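Local coordinates for uncharacterized protein (Parabacteroides distasonis, PDB 3LM3) that is of unknown function but probably acts as a glycoside hydrolase or carbohydrate deacetylase, at residues F192-E197 with D208-V213; L72-T77 with D93-C98; E261-E266 with K304-G309. One frame throughout, in Å; residues are numbered along the deposited sequence. Where two conformers were deposited one is given.

Interaction 1 (F192-E197 with D208-V213); sequences FYPSTE and DFIDCV
Ser195 and Asp208 meet where residues 208-213, the irregular lead-in to strand 213-216, run roughly antiparallel alongside the short strand 194-195, which closes in an ST turn. Ser195 OG gives its proton to Asp208 OD2 at 2.7 Å, on the anti side of the carboxylate, and accepts the N-H of Glu197 at 3.1 Å. OG lies anti to its own backbone N (chi1 -179°), the rotamer that points it across to the aspartate. Next to it Thr196 N donates to Asp208 O at 2.9 Å, and Thr196 CG2 leans on Ile210 CG1 at 3.8 Å. Ile210 N reaches Pro194 O by a weak bond.

Beyond the proline, Phe209 sets CZ over one face of the Tyr193 ring, 3.4 Å from Tyr193 CG, with the two planes inclined by 47°. The tyrosine hydroxyl is hydrogen-bonded to Tyr333 O, and a water bridges it to Asp211 OD1. Asp211 is the centre of an inverse gamma turn, and its carboxylate also pairs with Arg330 of helix 322-332.

In the second shell the backbone N atoms of Gln204 and Gly205 grip OD2 and OD1 of Asp208, fixing the rotation of the group that Ser195 meets. Glu197 is joined to the same carboxylate by a water that donates to Glu197 OE2 at 2.9 Å and to Asp208 OD2 at 2.8 Å.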
loop_
_atom_site.group_PDB
_atom_site.type_symbol
_atom_site.label_atom_id
_atom_site.label_comp_id
_atom_site.label_asym_id
_atom_site.label_seq_id
_atom_site.Cartn_x
_atom_site.Cartn_y
_atom_site.Cartn_z
ATOM N N PHE A 192 -2.006 -4.517 -10.034
ATOM C CA PHE A 192 -2.556 -5.647 -10.778
ATOM C C PHE A 192 -4.074 -5.590 -10.767
ATOM O O PHE A 192 -4.661 -4.911 -9.928
ATOM C CB PHE A 192 -2.084 -6.997 -10.192
ATOM C CG PHE A 192 -2.526 -7.244 -8.751
ATOM C CD1 PHE A 192 -1.853 -6.655 -7.703
ATOM C CD2 PHE A 192 -3.614 -8.068 -8.458
ATOM C CE1 PHE A 192 -2.235 -6.872 -6.394
ATOM C CE2 PHE A 192 -4.011 -8.274 -7.138
ATOM C CZ PHE A 192 -3.336 -7.668 -6.112
ATOM N N TYR A 193 -4.691 -6.317 -11.701
ATOM C CA TYR A 193 -6.150 -6.533 -11.693
ATOM C C TYR A 193 -6.442 -7.799 -10.884
ATOM O O TYR A 193 -5.925 -8.872 -11.203
ATOM C CB TYR A 193 -6.648 -6.696 -13.119
ATOM C CG TYR A 193 -6.513 -5.494 -14.022
ATOM C CD1 TYR A 193 -7.374 -4.423 -13.922
ATOM C CD2 TYR A 193 -5.575 -5.474 -15.029
ATOM C CE1 TYR A 193 -7.298 -3.367 -14.789
ATOM C CE2 TYR A 193 -5.470 -4.388 -15.901
ATOM C CZ TYR A 193 -6.349 -3.360 -15.805
ATOM O OH TYR A 193 -6.299 -2.249 -16.653
ATOM N N PRO A 194 -7.251 -7.684 -9.824
ATOM C CA PRO A 194 -7.514 -8.837 -8.975
ATOM C C PRO A 194 -8.508 -9.821 -9.620
ATOM O O PRO A 194 -9.302 -9.460 -10.501
ATOM C CB PRO A 194 -8.099 -8.209 -7.723
ATOM C CG PRO A 194 -8.848 -6.978 -8.273
ATOM C CD PRO A 194 -7.973 -6.478 -9.359
ATOM N N SER A 195 -8.419 -11.053 -9.156
ATOM C CA SER A 195 -9.342 -12.123 -9.507
ATOM C C SER A 195 -10.623 -12.078 -8.674
ATOM O O SER A 195 -10.600 -11.747 -7.486
ATOM C CB SER A 195 -8.646 -13.439 -9.196
ATOM O OG SER A 195 -9.431 -14.578 -9.505
ATOM N N THR A 196 -11.748 -12.485 -9.284
ATOM C CA THR A 196 -12.966 -12.688 -8.521
ATOM C C THR A 196 -12.777 -13.726 -7.395
ATOM O O THR A 196 -13.525 -13.718 -6.409
ATOM C CB THR A 196 -14.124 -13.113 -9.453
ATOM O OG1 THR A 196 -13.735 -14.223 -10.234
ATOM C CG2 THR A 196 -14.532 -11.953 -10.391
ATOM N N GLU A 197 -11.747 -14.557 -7.505
ATOM C CA GLU A 197 -11.440 -15.531 -6.467
ATOM C C GLU A 197 -10.873 -14.937 -5.188
ATOM O O GLU A 197 -11.120 -15.464 -4.118
ATOM C CB GLU A 197 -10.451 -16.577 -6.974
ATOM C CG GLU A 197 -11.003 -17.441 -8.095
ATOM C CD GLU A 197 -10.014 -18.455 -8.629
ATOM O OE1 GLU A 197 -8.928 -18.661 -8.007
ATOM O OE2 GLU A 197 -10.301 -19.014 -9.704
ATOM N N ASP A 208 -12.397 -14.449 -14.694
ATOM C CA ASP A 208 -12.237 -13.984 -13.326
ATOM C C ASP A 208 -11.752 -12.533 -13.232
ATOM O O ASP A 208 -11.354 -12.074 -12.164
ATOM C CB ASP A 208 -11.330 -14.950 -12.522
ATOM C CG ASP A 208 -9.899 -14.945 -12.979
ATOM O OD1 ASP A 208 -9.637 -14.776 -14.194
ATOM O OD2 ASP A 208 -9.013 -15.152 -12.123
ATOM N N PHE A 209 -11.876 -11.779 -14.321
ATOM C CA PHE A 209 -11.290 -10.437 -14.391
ATOM C C PHE A 209 -12.137 -9.435 -13.612
ATOM O O PHE A 209 -13.385 -9.426 -13.717
ATOM C CB PHE A 209 -11.173 -9.992 -15.850
ATOM C CG PHE A 209 -10.296 -8.772 -16.059
ATOM C CD1 PHE A 209 -8.908 -8.876 -16.019
ATOM C CD2 PHE A 209 -10.874 -7.539 -16.297
ATOM C CE1 PHE A 209 -8.101 -7.756 -16.241
ATOM C CE2 PHE A 209 -10.073 -6.410 -16.501
ATOM C CZ PHE A 209 -8.701 -6.523 -16.481
ATOM N N ILE A 210 -11.485 -8.576 -12.842
ATOM C CA ILE A 210 -12.131 -7.395 -12.266
ATOM C C ILE A 210 -11.373 -6.155 -12.769
ATOM O O ILE A 210 -10.146 -6.064 -12.602
ATOM C CB ILE A 210 -12.043 -7.416 -10.728
ATOM C CG1 ILE A 210 -12.788 -8.619 -10.145
ATOM C CG2 ILE A 210 -12.577 -6.099 -10.124
ATOM C CD1 ILE A 210 -12.509 -8.834 -8.657
ATOM N N ASP A 211 -12.084 -5.211 -13.369
ATOM C CA ASP A 211 -11.485 -3.986 -13.920
ATOM C C ASP A 211 -11.297 -2.947 -12.807
ATOM O O ASP A 211 -11.892 -1.873 -12.822
ATOM C CB ASP A 211 -12.337 -3.466 -15.082
ATOM C CG ASP A 211 -11.685 -2.327 -15.840
ATOM O OD1 ASP A 211 -10.486 -2.068 -15.688
ATOM O OD2 ASP A 211 -12.407 -1.657 -16.602
ATOM N N CYS A 212 -10.438 -3.274 -11.846
ATOM C CA CYS A 212 -10.080 -2.373 -10.797
ATOM C C CYS A 212 -8.612 -2.627 -10.503
ATOM O O CYS A 212 -8.194 -3.768 -10.306
ATOM C CB CYS A 212 -10.918 -2.647 -9.546
ATOM S SG CYS A 212 -10.710 -1.365 -8.245
ATOM N N VAL A 213 -7.839 -1.573 -10.495
ATOM C CA VAL A 213 -6.410 -1.669 -10.218
ATOM C C VAL A 213 -6.242 -1.714 -8.705
ATOM O O VAL A 213 -6.718 -0.845 -7.967
ATOM C CB VAL A 213 -5.670 -0.425 -10.759
ATOM C CG1 VAL A 213 -4.151 -0.545 -10.492
ATOM C CG2 VAL A 213 -5.943 -0.232 -12.235
HETATM O O HOH W 1 -8.815 -1.906 -17.833
HETATM O O HOH W 2 -8.581 -17.865 -11.729
#

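Interaction 2 (L72-T77 with D93-C98); sequences LTWGFT and DYVVEC
Trp74 and Phe76 of strand 73-76 pack on Val95 and Cys98 of helix 86-102 within a beta-alpha-beta crossover, the helix leading on to the adjacent parallel strand 105-108. Strand and helix run roughly antiparallel, at 152°, their axes 10.2 Å apart. Val95 splits its two methyls over the indole: CG2 makes a CH-pi contact 3.8 Å from the centroid of the Trp74 six-membered ring, while CG1 lies 3.6 Å from Trp74 CG. The opposite indole face carries Leu72 CD1, so the ring is sandwiched between aliphatic groups. Phe76 reaches Val95 tip to tip, with its CZ 3.8 Å from Val95 CG2 and the methyl at the ring edge. Cys98 CB approaches Trp74 NE1, whose N-H bonds to Asp104 OD2 in the loop after the helix; Tyr94 CE2 touches Trp74 CZ2 more loosely, at 4.2 Å. An alanine in place of Trp74 would probably open a gap between Leu72 and Val95 and leave Asp104 without its indole partner. Around this layer, helix 53-64 brings Val56 against Trp74 and Leu53 against Tyr94, strand 21-29 supplies Ile27 and Ile29, and Val106 of strand 105-108 touches both Phe76 and Val95.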
loop_
_atom_site.group_PDB
_atom_site.type_symbol
_atom_site.label_atom_id
_atom_site.label_comp_id
_atom_site.label_asym_id
_atom_site.label_seq_id
_atom_site.Cartn_x
_atom_site.Cartn_y
_atom_site.Cartn_z
ATOM N N LEU A 72 -2.351 14.991 -3.521
ATOM C CA LEU A 72 -2.473 13.815 -2.674
ATOM C C LEU A 72 -3.936 13.422 -2.524
ATOM O O LEU A 72 -4.847 14.123 -2.961
ATOM C CB LEU A 72 -1.814 14.089 -1.332
ATOM C CG LEU A 72 -2.331 15.238 -0.465
ATOM C CD1 LEU A 72 -3.699 14.953 0.170
ATOM C CD2 LEU A 72 -1.268 15.612 0.612
ATOM N N THR A 73 -4.165 12.272 -1.905
ATOM C CA THR A 73 -5.483 11.772 -1.602
ATOM C C THR A 73 -5.816 12.005 -0.152
ATOM O O THR A 73 -5.099 11.519 0.726
ATOM C CB THR A 73 -5.545 10.275 -1.910
ATOM O OG1 THR A 73 -5.252 10.065 -3.301
ATOM C CG2 THR A 73 -6.896 9.659 -1.576
ATOM N N TRP A 74 -6.917 12.700 0.101
ATOM C CA TRP A 74 -7.490 12.808 1.444
ATOM C C TRP A 74 -8.456 11.666 1.619
ATOM O O TRP A 74 -9.388 11.505 0.826
ATOM C CB TRP A 74 -8.239 14.123 1.564
ATOM C CG TRP A 74 -7.385 15.348 1.434
ATOM C CD1 TRP A 74 -7.236 16.132 0.310
ATOM C CD2 TRP A 74 -6.588 15.974 2.460
ATOM N NE1 TRP A 74 -6.402 17.185 0.589
ATOM C CE2 TRP A 74 -5.993 17.108 1.902
ATOM C CE3 TRP A 74 -6.310 15.656 3.811
ATOM C CZ2 TRP A 74 -5.153 17.954 2.629
ATOM C CZ3 TRP A 74 -5.485 16.502 4.536
ATOM C CH2 TRP A 74 -4.909 17.638 3.953
ATOM N N GLY A 75 -8.265 10.867 2.645
ATOM C CA GLY A 75 -9.133 9.749 2.902
ATOM C C GLY A 75 -9.827 9.900 4.240
ATOM O O GLY A 75 -9.164 10.075 5.268
ATOM N N PHE A 76 -11.163 9.824 4.245
ATOM C CA PHE A 76 -11.971 10.018 5.454
ATOM C C PHE A 76 -12.682 8.738 5.860
ATOM O O PHE A 76 -13.283 8.063 5.026
ATOM C CB PHE A 76 -13.091 11.025 5.183
ATOM C CG PHE A 76 -12.648 12.470 5.045
ATOM C CD1 PHE A 76 -12.016 12.938 3.912
ATOM C CD2 PHE A 76 -12.914 13.356 6.059
ATOM C CE1 PHE A 76 -11.644 14.287 3.818
ATOM C CE2 PHE A 76 -12.531 14.697 5.972
ATOM C CZ PHE A 76 -11.897 15.140 4.869
ATOM N N THR A 77 -12.718 8.448 7.158
ATOM C CA THR A 77 -13.626 7.427 7.653
ATOM C C THR A 77 -15.087 7.926 7.592
ATOM O O THR A 77 -15.340 9.113 7.422
ATOM C CB THR A 77 -13.340 7.086 9.089
ATOM O OG1 THR A 77 -13.600 8.240 9.909
ATOM C CG2 THR A 77 -11.924 6.593 9.250
ATOM N N ASP A 93 -14.190 21.436 4.910
ATOM C CA ASP A 93 -14.199 22.637 4.073
ATOM C C ASP A 93 -12.807 22.878 3.493
ATOM O O ASP A 93 -12.674 23.196 2.312
ATOM C CB ASP A 93 -14.659 23.882 4.854
ATOM C CG ASP A 93 -16.146 23.891 5.184
ATOM O OD1 ASP A 93 -16.935 23.088 4.648
ATOM O OD2 ASP A 93 -16.518 24.756 5.999
ATOM N N TYR A 94 -11.774 22.692 4.305
ATOM C CA TYR A 94 -10.409 22.900 3.845
ATOM C C TYR A 94 -10.026 21.882 2.784
ATOM O O TYR A 94 -9.404 22.201 1.769
ATOM C CB TYR A 94 -9.437 22.808 5.030
ATOM C CG TYR A 94 -7.977 22.829 4.624
ATOM C CD1 TYR A 94 -7.381 23.998 4.198
ATOM C CD2 TYR A 94 -7.216 21.690 4.617
ATOM C CE1 TYR A 94 -6.063 24.021 3.803
ATOM C CE2 TYR A 94 -5.904 21.712 4.238
ATOM C CZ TYR A 94 -5.338 22.876 3.821
ATOM O OH TYR A 94 -4.013 22.898 3.411
ATOM N N VAL A 95 -10.406 20.639 2.991
ATOM C CA VAL A 95 -10.116 19.604 2.026
ATOM C C VAL A 95 -10.825 19.868 0.677
ATOM O O VAL A 95 -10.261 19.646 -0.400
ATOM C CB VAL A 95 -10.466 18.208 2.597
ATOM C CG1 VAL A 95 -10.527 17.199 1.499
ATOM C CG2 VAL A 95 -9.421 17.809 3.648
ATOM N N VAL A 96 -12.057 20.392 0.715
ATOM C CA VAL A 96 -12.736 20.782 -0.525
ATOM C C VAL A 96 -11.957 21.910 -1.244
ATOM O O VAL A 96 -11.769 21.880 -2.469
ATOM C CB VAL A 96 -14.177 21.187 -0.273
ATOM C CG1 VAL A 96 -14.808 21.769 -1.561
ATOM C CG2 VAL A 96 -15.007 19.976 0.219
ATOM N N GLU A 97 -11.488 22.888 -0.481
ATOM C CA GLU A 97 -10.630 23.962 -1.021
ATOM C C GLU A 97 -9.399 23.354 -1.670
ATOM O O GLU A 97 -8.946 23.827 -2.694
ATOM C CB GLU A 97 -10.234 24.933 0.078
ATOM C CG GLU A 97 -11.372 25.827 0.579
ATOM C CD GLU A 97 -11.127 26.554 1.917
ATOM O OE1 GLU A 97 -10.077 26.408 2.566
ATOM O OE2 GLU A 97 -12.041 27.295 2.348
ATOM N N CYS A 98 -8.821 22.322 -1.053
ATOM C CA CYS A 98 -7.625 21.655 -1.621
ATOM C C CYS A 98 -7.921 20.890 -2.916
ATOM O O CYS A 98 -7.106 20.845 -3.833
ATOM C CB CYS A 98 -7.035 20.693 -0.592
ATOM S SG CYS A 98 -6.229 21.493 0.803
#

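Interaction 3 (E261-E266 with K304-G309); sequences EVMHTE and KMWVTG
The indole of Trp306 turns its edge to helix 255-277: Glu266 OE2 and the terminal CE of selenomethionine Met263 lie there near the ring plane, while Val262 CG1 comes in obliquely, and the ring of Trp286 meets the indole with the two planes nearly parallel. Trp306 CG stands anti to the backbone N (chi1 174°), which starts the side chain out from its helix toward the neighbouring one. Trp306 NE1 donates to Glu266 OE2 at 2.8 Å, reaching the oxygen from above the carboxylate plane, 56° out of it. The other oxygen, Glu266 OE1, lies within hydrogen-bonding reach of Thr310 OG1, which also approaches Trp306 O.

Carbon packing flanks this polar link. Val262 CG1 rests 3.5 Å from Trp306 CD1, and Met263 CE sits 3.8 Å from the same atom. The Met263 chain, bent at chi2 and chi3, lays SE against the bare backbone of Gly309, 3.7 Å from Gly309 C, where a side-chain CB would be tight.

The helix axes come within 10.7 Å and cross at -39°, the two helices packing side by side over the parallel sheet, consistent with the outer helical layer of a beta/alpha barrel. Beneath them, Val23 of strand 21-29 touches both Glu266 and Trp306, strand 280-287 adds Val282 and Asn284, and Tyr250 of helix 247-253 packs on Val262 and Trp306.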
loop_
_atom_site.group_PDB
_atom_site.type_symbol
_atom_site.label_atom_id
_atom_site.label_comp_id
_atom_site.label_asym_id
_atom_site.label_seq_id
_atom_site.Cartn_x
_atom_site.Cartn_y
_atom_site.Cartn_z
ATOM N N GLU A 261 16.581 5.692 5.730
ATOM C CA GLU A 261 15.870 4.448 5.413
ATOM C C GLU A 261 14.744 4.695 4.397
ATOM O O GLU A 261 14.521 3.889 3.503
ATOM C CB GLU A 261 15.354 3.807 6.685
ATOM C CG GLU A 261 14.488 2.581 6.479
ATOM C CD GLU A 261 15.118 1.431 5.739
ATOM O OE1 GLU A 261 16.362 1.335 5.648
ATOM O OE2 GLU A 261 14.305 0.582 5.271
ATOM N N VAL A 262 14.050 5.828 4.528
ATOM C CA VAL A 262 12.998 6.193 3.559
ATOM C C VAL A 262 13.597 6.400 2.164
ATOM O O VAL A 262 13.062 5.868 1.187
ATOM C CB VAL A 262 12.225 7.430 4.029
ATOM C CG1 VAL A 262 11.202 7.852 2.996
ATOM C CG2 VAL A 262 11.506 7.107 5.351
HETATM N N MSE A 263 14.725 7.103 2.080
HETATM C CA MSE A 263 15.388 7.283 0.776
HETATM C C MSE A 263 15.834 5.960 0.193
HETATM O O MSE A 263 15.668 5.718 -1.012
HETATM C CB MSE A 263 16.575 8.238 0.884
HETATM C CG MSE A 263 16.184 9.675 1.289
HETATM SE SE MSE A 263 15.070 10.653 0.029
HETATM C CE MSE A 263 13.351 10.309 0.877
ATOM N N HIS A 264 16.413 5.091 1.027
ATOM C CA HIS A 264 16.854 3.777 0.581
ATOM C C HIS A 264 15.688 2.978 -0.007
ATOM O O HIS A 264 15.798 2.345 -1.063
ATOM C CB HIS A 264 17.455 3.001 1.756
ATOM C CG HIS A 264 17.725 1.564 1.449
ATOM N ND1 HIS A 264 18.878 1.158 0.819
ATOM C CD2 HIS A 264 16.977 0.446 1.645
ATOM C CE1 HIS A 264 18.842 -0.154 0.664
ATOM N NE2 HIS A 264 17.688 -0.606 1.129
ATOM N N THR A 265 14.562 2.994 0.708
ATOM C CA THR A 265 13.396 2.252 0.263
ATOM C C THR A 265 12.869 2.820 -1.037
ATOM O O THR A 265 12.533 2.051 -1.967
ATOM C CB THR A 265 12.330 2.210 1.347
ATOM O OG1 THR A 265 12.872 1.598 2.540
ATOM C CG2 THR A 265 11.116 1.426 0.894
ATOM N N GLU A 266 12.832 4.147 -1.150
ATOM C CA GLU A 266 12.427 4.732 -2.433
ATOM C C GLU A 266 13.356 4.359 -3.563
ATOM O O GLU A 266 12.919 4.155 -4.697
ATOM C CB GLU A 266 12.274 6.243 -2.354
ATOM C CG GLU A 266 11.174 6.656 -1.440
ATOM C CD GLU A 266 10.848 8.113 -1.557
ATOM O OE1 GLU A 266 11.794 8.956 -1.684
ATOM O OE2 GLU A 266 9.659 8.457 -1.519
ATOM N N LYS A 304 8.355 17.527 5.190
ATOM C CA LYS A 304 9.190 18.389 4.361
ATOM C C LYS A 304 10.461 17.653 3.918
ATOM O O LYS A 304 10.886 17.751 2.758
ATOM C CB LYS A 304 9.574 19.677 5.120
ATOM C CG LYS A 304 8.421 20.617 5.426
ATOM C CD LYS A 304 8.886 21.822 6.278
ATOM C CE LYS A 304 7.711 22.731 6.676
ATOM N NZ LYS A 304 8.140 23.830 7.598
HETATM N N MSE A 305 11.081 16.924 4.841
HETATM C CA MSE A 305 12.314 16.234 4.558
HETATM C C MSE A 305 12.097 15.149 3.481
HETATM O O MSE A 305 12.866 15.016 2.514
HETATM C CB MSE A 305 12.824 15.607 5.852
HETATM C CG MSE A 305 14.258 15.324 5.841
HETATM SE SE MSE A 305 14.856 14.689 7.553
HETATM C CE MSE A 305 15.250 16.422 8.362
ATOM N N TRP A 306 11.025 14.378 3.670
ATOM C CA TRP A 306 10.676 13.324 2.765
ATOM C C TRP A 306 10.471 13.862 1.349
ATOM O O TRP A 306 11.077 13.374 0.376
ATOM C CB TRP A 306 9.410 12.608 3.265
ATOM C CG TRP A 306 8.890 11.570 2.275
ATOM C CD1 TRP A 306 9.621 10.661 1.526
ATOM C CD2 TRP A 306 7.521 11.341 1.954
ATOM N NE1 TRP A 306 8.780 9.904 0.768
ATOM C CE2 TRP A 306 7.480 10.306 0.988
ATOM C CE3 TRP A 306 6.323 11.943 2.362
ATOM C CZ2 TRP A 306 6.283 9.833 0.456
ATOM C CZ3 TRP A 306 5.141 11.470 1.820
ATOM C CH2 TRP A 306 5.131 10.452 0.860
ATOM N N VAL A 307 9.612 14.864 1.207
ATOM C CA VAL A 307 9.304 15.403 -0.125
ATOM C C VAL A 307 10.523 16.074 -0.725
ATOM O O VAL A 307 10.878 15.805 -1.874
ATOM C CB VAL A 307 8.116 16.365 -0.025
ATOM C CG1 VAL A 307 7.891 17.141 -1.356
ATOM C CG2 VAL A 307 6.841 15.596 0.396
ATOM N N THR A 308 11.184 16.933 0.038
ATOM C CA THR A 308 12.345 17.648 -0.464
ATOM C C THR A 308 13.471 16.699 -0.856
ATOM O O THR A 308 14.113 16.879 -1.883
ATOM C CB THR A 308 12.885 18.627 0.582
ATOM O OG1 THR A 308 11.911 19.659 0.812
ATOM C CG2 THR A 308 14.194 19.251 0.100
ATOM N N GLY A 309 13.699 15.669 -0.047
ATOM C CA GLY A 309 14.761 14.729 -0.324
ATOM C C GLY A 309 14.496 13.890 -1.574
ATOM O O GLY A 309 15.382 13.588 -2.365
#

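In the fold
All three contacts are largely buried, though interaction 1 has the solvent-exposed Thr196 and two bridging waters. Interactions 2 and 3 lie against the same parallel sheet: interaction 2 packs a helix on strand 73-76, whereas interaction 3 joins two helices over strands 21-29 and 280-287, a layout consistent with a beta/alpha barrel. Their centres lie 23 Å apart, and strand 21-29 touches both. Interaction 1, on the other side of the chain's centre from interaction 3, instead secures irregular chain leading into strand 213-216, which pairs in parallel with strand 168-172. Chemistry follows place: backbone bonds and carboxylates in the loops, aromatic and aliphatic contact beneath the helix, and one buried indole-glutamate bond between helices.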